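Local coordinates for thioredoxin reductase (PDB 6GNA), which probably passes electrons from ferredoxin through its bound FAD to thioredoxin, as a pyridine nucleotide-independent flavoenzyme of the thioredoxin reductase type, at residues R60-E63 with L64-K67; Y88-G91 with E92-S95. All coordinates share one frame; numbering follows the deposited sequence.

Contact 1: R60-E63 with L64-K67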
# COMPACT_ATOMS: atom_id res chain seq x y z
N ARG A 60 1.31 6.27 20.29
CA ARG A 60 0.79 5.07 20.91
C ARG A 60 -0.41 4.57 20.12
O ARG A 60 -1.13 5.35 19.49
CB ARG A 60 0.38 5.39 22.35
CG ARG A 60 1.51 6.00 23.17
CD ARG A 60 1.02 6.90 24.29
NE ARG A 60 0.41 6.17 25.40
CZ ARG A 60 0.12 6.71 26.58
NH1 ARG A 60 -0.43 5.96 27.53
NH2 ARG A 60 0.38 7.99 26.81
N GLY A 61 -0.64 3.26 20.17
CA GLY A 61 -1.72 2.65 19.40
C GLY A 61 -3.07 3.31 19.63
O GLY A 61 -3.80 3.60 18.69
N ALA A 62 -3.43 3.50 20.90
CA ALA A 62 -4.71 4.14 21.21
C ALA A 62 -4.76 5.60 20.76
O ALA A 62 -5.84 6.12 20.46
CB ALA A 62 -5.01 4.03 22.70
N GLU A 63 -3.61 6.26 20.71
CA GLU A 63 -3.56 7.61 20.16
C GLU A 63 -3.82 7.61 18.66
O GLU A 63 -4.56 8.45 18.14
CB GLU A 63 -2.20 8.24 20.46
CG GLU A 63 -2.04 8.61 21.91
CD GLU A 63 -0.65 9.14 22.23
OE1 GLU A 63 0.30 8.78 21.51
OE2 GLU A 63 -0.50 9.91 23.20
N LEU A 64 -3.21 6.66 17.95
CA LEU A 64 -3.44 6.57 16.51
C LEU A 64 -4.89 6.18 16.25
O LEU A 64 -5.53 6.71 15.34
CB LEU A 64 -2.48 5.55 15.91
CG LEU A 64 -2.48 5.39 14.39
CD1 LEU A 64 -2.13 6.70 13.71
CD2 LEU A 64 -1.48 4.33 14.01
N GLN A 65 -5.42 5.28 17.08
CA GLN A 65 -6.83 4.93 16.97
C GLN A 65 -7.70 6.18 17.06
O GLN A 65 -8.67 6.33 16.31
CB GLN A 65 -7.19 3.94 18.08
CG GLN A 65 -8.64 3.43 18.07
CD GLN A 65 -9.14 2.99 19.45
OE1 GLN A 65 -8.45 3.15 20.46
NE2 GLN A 65 -10.36 2.46 19.49
N GLU A 66 -7.38 7.10 17.98
CA GLU A 66 -8.21 8.29 18.13
C GLU A 66 -8.06 9.21 16.91
O GLU A 66 -9.04 9.81 16.47
CB GLU A 66 -7.83 9.03 19.41
CG GLU A 66 -8.57 10.35 19.64
CD GLU A 66 -10.08 10.22 19.73
OE1 GLU A 66 -10.59 9.13 20.06
OE2 GLU A 66 -10.76 11.25 19.48
N LYS A 67 -6.85 9.32 16.37
CA LYS A 67 -6.69 10.10 15.15
C LYS A 67 -7.55 9.52 14.03
O LYS A 67 -8.15 10.27 13.24
CB LYS A 67 -5.22 10.12 14.72
CG LYS A 67 -4.24 10.67 15.78
CD LYS A 67 -4.08 12.15 15.67
CE LYS A 67 -2.92 12.65 16.51
NZ LYS A 67 -3.16 14.06 16.85
O HOH W 1 -8.31 5.52 21.59

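Contact 2: Y88-G91 with E92-S95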
# COMPACT_ATOMS: atom_id res chain seq x y z
N TYR A 88 -22.53 -13.34 -0.31
CA TYR A 88 -22.85 -14.24 -1.40
C TYR A 88 -22.71 -13.45 -2.68
O TYR A 88 -23.46 -12.49 -2.90
CB TYR A 88 -24.27 -14.79 -1.25
CG TYR A 88 -24.43 -15.63 -0.03
CD1 TYR A 88 -23.73 -16.82 0.11
CD2 TYR A 88 -25.28 -15.24 0.99
CE1 TYR A 88 -23.87 -17.60 1.24
CE2 TYR A 88 -25.43 -16.01 2.11
CZ TYR A 88 -24.72 -17.19 2.23
OH TYR A 88 -24.88 -17.96 3.36
N ALA A 89 -21.74 -13.85 -3.50
CA ALA A 89 -21.54 -13.24 -4.79
C ALA A 89 -22.66 -13.71 -5.70
O ALA A 89 -22.67 -14.86 -6.14
CB ALA A 89 -20.18 -13.65 -5.35
N MET A 90 -23.62 -12.83 -5.96
CA MET A 90 -24.74 -13.20 -6.81
C MET A 90 -24.41 -13.02 -8.28
O MET A 90 -25.20 -13.45 -9.13
CB MET A 90 -25.97 -12.38 -6.45
CG MET A 90 -26.43 -12.55 -5.01
SD MET A 90 -26.57 -14.28 -4.49
CE MET A 90 -27.24 -14.06 -2.85
N GLY A 91 -23.28 -12.41 -8.60
CA GLY A 91 -22.85 -12.23 -9.97
C GLY A 91 -22.54 -10.78 -10.26
O GLY A 91 -21.40 -10.43 -10.56
N GLU A 92 -23.57 -9.93 -10.19
CA GLU A 92 -23.40 -8.50 -10.36
C GLU A 92 -23.54 -7.72 -9.06
O GLU A 92 -23.32 -6.51 -9.06
CB GLU A 92 -24.39 -7.94 -11.39
CG GLU A 92 -23.86 -7.90 -12.82
CD GLU A 92 -23.89 -9.25 -13.50
OE1 GLU A 92 -23.87 -10.27 -12.79
OE2 GLU A 92 -23.94 -9.29 -14.75
N TYR A 93 -23.90 -8.37 -7.95
CA TYR A 93 -23.97 -7.71 -6.65
C TYR A 93 -23.68 -8.74 -5.57
O TYR A 93 -23.41 -9.92 -5.84
CB TYR A 93 -25.34 -7.10 -6.37
CG TYR A 93 -26.43 -8.14 -6.24
CD1 TYR A 93 -26.94 -8.78 -7.37
CD2 TYR A 93 -26.95 -8.48 -5.00
CE1 TYR A 93 -27.94 -9.73 -7.25
CE2 TYR A 93 -27.95 -9.43 -4.88
CZ TYR A 93 -28.44 -10.05 -6.01
OH TYR A 93 -29.43 -10.99 -5.88
N PHE A 94 -23.78 -8.30 -4.33
CA PHE A 94 -23.47 -9.14 -3.19
C PHE A 94 -24.58 -9.02 -2.17
O PHE A 94 -25.01 -7.91 -1.85
CB PHE A 94 -22.13 -8.74 -2.59
CG PHE A 94 -20.98 -8.84 -3.56
CD1 PHE A 94 -20.69 -7.80 -4.42
CD2 PHE A 94 -20.22 -10.00 -3.63
CE1 PHE A 94 -19.65 -7.91 -5.33
CE2 PHE A 94 -19.19 -10.11 -4.54
CZ PHE A 94 -18.90 -9.07 -5.38
N SER A 95 -25.04 -10.16 -1.68
CA SER A 95 -25.95 -10.21 -0.55
C SER A 95 -25.12 -10.41 0.71
O SER A 95 -24.30 -11.33 0.79
CB SER A 95 -26.91 -11.38 -0.74
OG SER A 95 -27.95 -11.36 0.21
O HOH W 2 -26.31 -11.26 -9.83
O HOH W 3 -21.05 -11.37 -7.17

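Contact 1: R60-E63 with L64-K67
Q65 places CG opposite its own backbone nitrogen (chi1 -178°) and runs on extended, so that its amide lies alongside A62, with OE1 4.2 Å from A62 CB. One water bridges the two residues, donating to Q65 OE1 and, at 2.8 Å, to A62 O. That carbonyl also receives the N-H of E66, whose N stands above the carbonyl plane of A62 rather than on a lone pair; the bond is also less straight (N-H...O 146°) than the other three of the ladder. K67 starts differently: its CG is anti to the carbonyl carbon and therefore beside the backbone N, which sets it 3.3 Å from E63 O, the same oxygen that accepts the N-H of K67.

The residues form the first turns of helix 61-74, with R60 at the N-cap position. The i to i+4 ladder begins there, L64 N to R60 O (2.9 Å) being followed by Q65 N to G61 O (2.8 Å). E63 extends back toward the start of the helix, its OE1 accepting the N-H of R60 at 3.0 Å on the anti side of the carboxylate, 28° out of its plane. A carboxylate so near the helix N-terminus would be expected to interact favourably with the helix dipole. The L64 side chain leaves this polar surface for I50, F56 and I59, while Q65 makes weak hydrogen bonds to D39 and T45, and K67 packs on G55 of the second subunit.

Contact 2: Y88-G91 with E92-S95
A beta hairpin joins strands 84-89 and 94-98, and this contact is its closing end, where M90 and Y93 face each other across the turn. The M90 side chain lies over one face of the Y93 ring: CB sits 3.6 Å from the ring centroid and 22° off the normal, a CH-pi contact, while CG comes within 3.4 Å of Y93 CZ. Y93 reaches this place because its CG lies between the backbone N and the carbonyl carbon (chi1 66°). The sulfur is more distant, SD being 5.5 Å from the same centroid in an oblique Met-aromatic contact. A bend at chi2 of M90 sends the methyl on along the hairpin to S95, where CE meets CB at 3.4 Å, tighter than usual van der Waals contact.

Antiparallel geometry is explicit in the backbone. Y88 and S95 make a hydrogen-bonded pair, Y88 N to S95 O at 2.9 Å and S95 N to Y88 O at 3.1 Å; A89 and F94 follow as a non-hydrogen-bonded pair, with A89 CB 3.8 Å from F94 CE2. This A89-F94 face packs on I250, and F94 pairs through its backbone with A105 of strand 102-105. Nearer the turn M90 N donates to Y93 O at 2.9 Å. That oxygen also accepts from a water which takes the N-H of G91, and a second water receives E92 N while donating weakly to M90 O. Two direct backbone bonds thus fix the register at Y88-S95, whereas CH-pi packing of the M90 methylenes on the Y93 ring marks the turn, implying closure by one direct backbone bond, dispersion and water-mediated bonds, with no salt bridge between the two segments.

Contacts 1 and 2 are separate local structures, centres about 35 Å and nearest atoms about 27 Å apart, sharing no secondary-structure element; both are partly buried. In contact 1 the buried L64 side chain lies about 7 Å from a bound FAD, and K67 packs on the second subunit. Contact 2 is the turn of a hairpin whose strand 84-89 edges the four-stranded mixed sheet and whose strand 94-98 is interior; its Y88 side chain is about 13 Å from a bound FAD, and no other chain touches it. Backbone bonds follow one helix in 60-67 but join two strands in 88-95; side chains add a helix-start carboxylate in the former, methionine-tyrosine CH-pi packing with a distant, oblique sulfur in the latter.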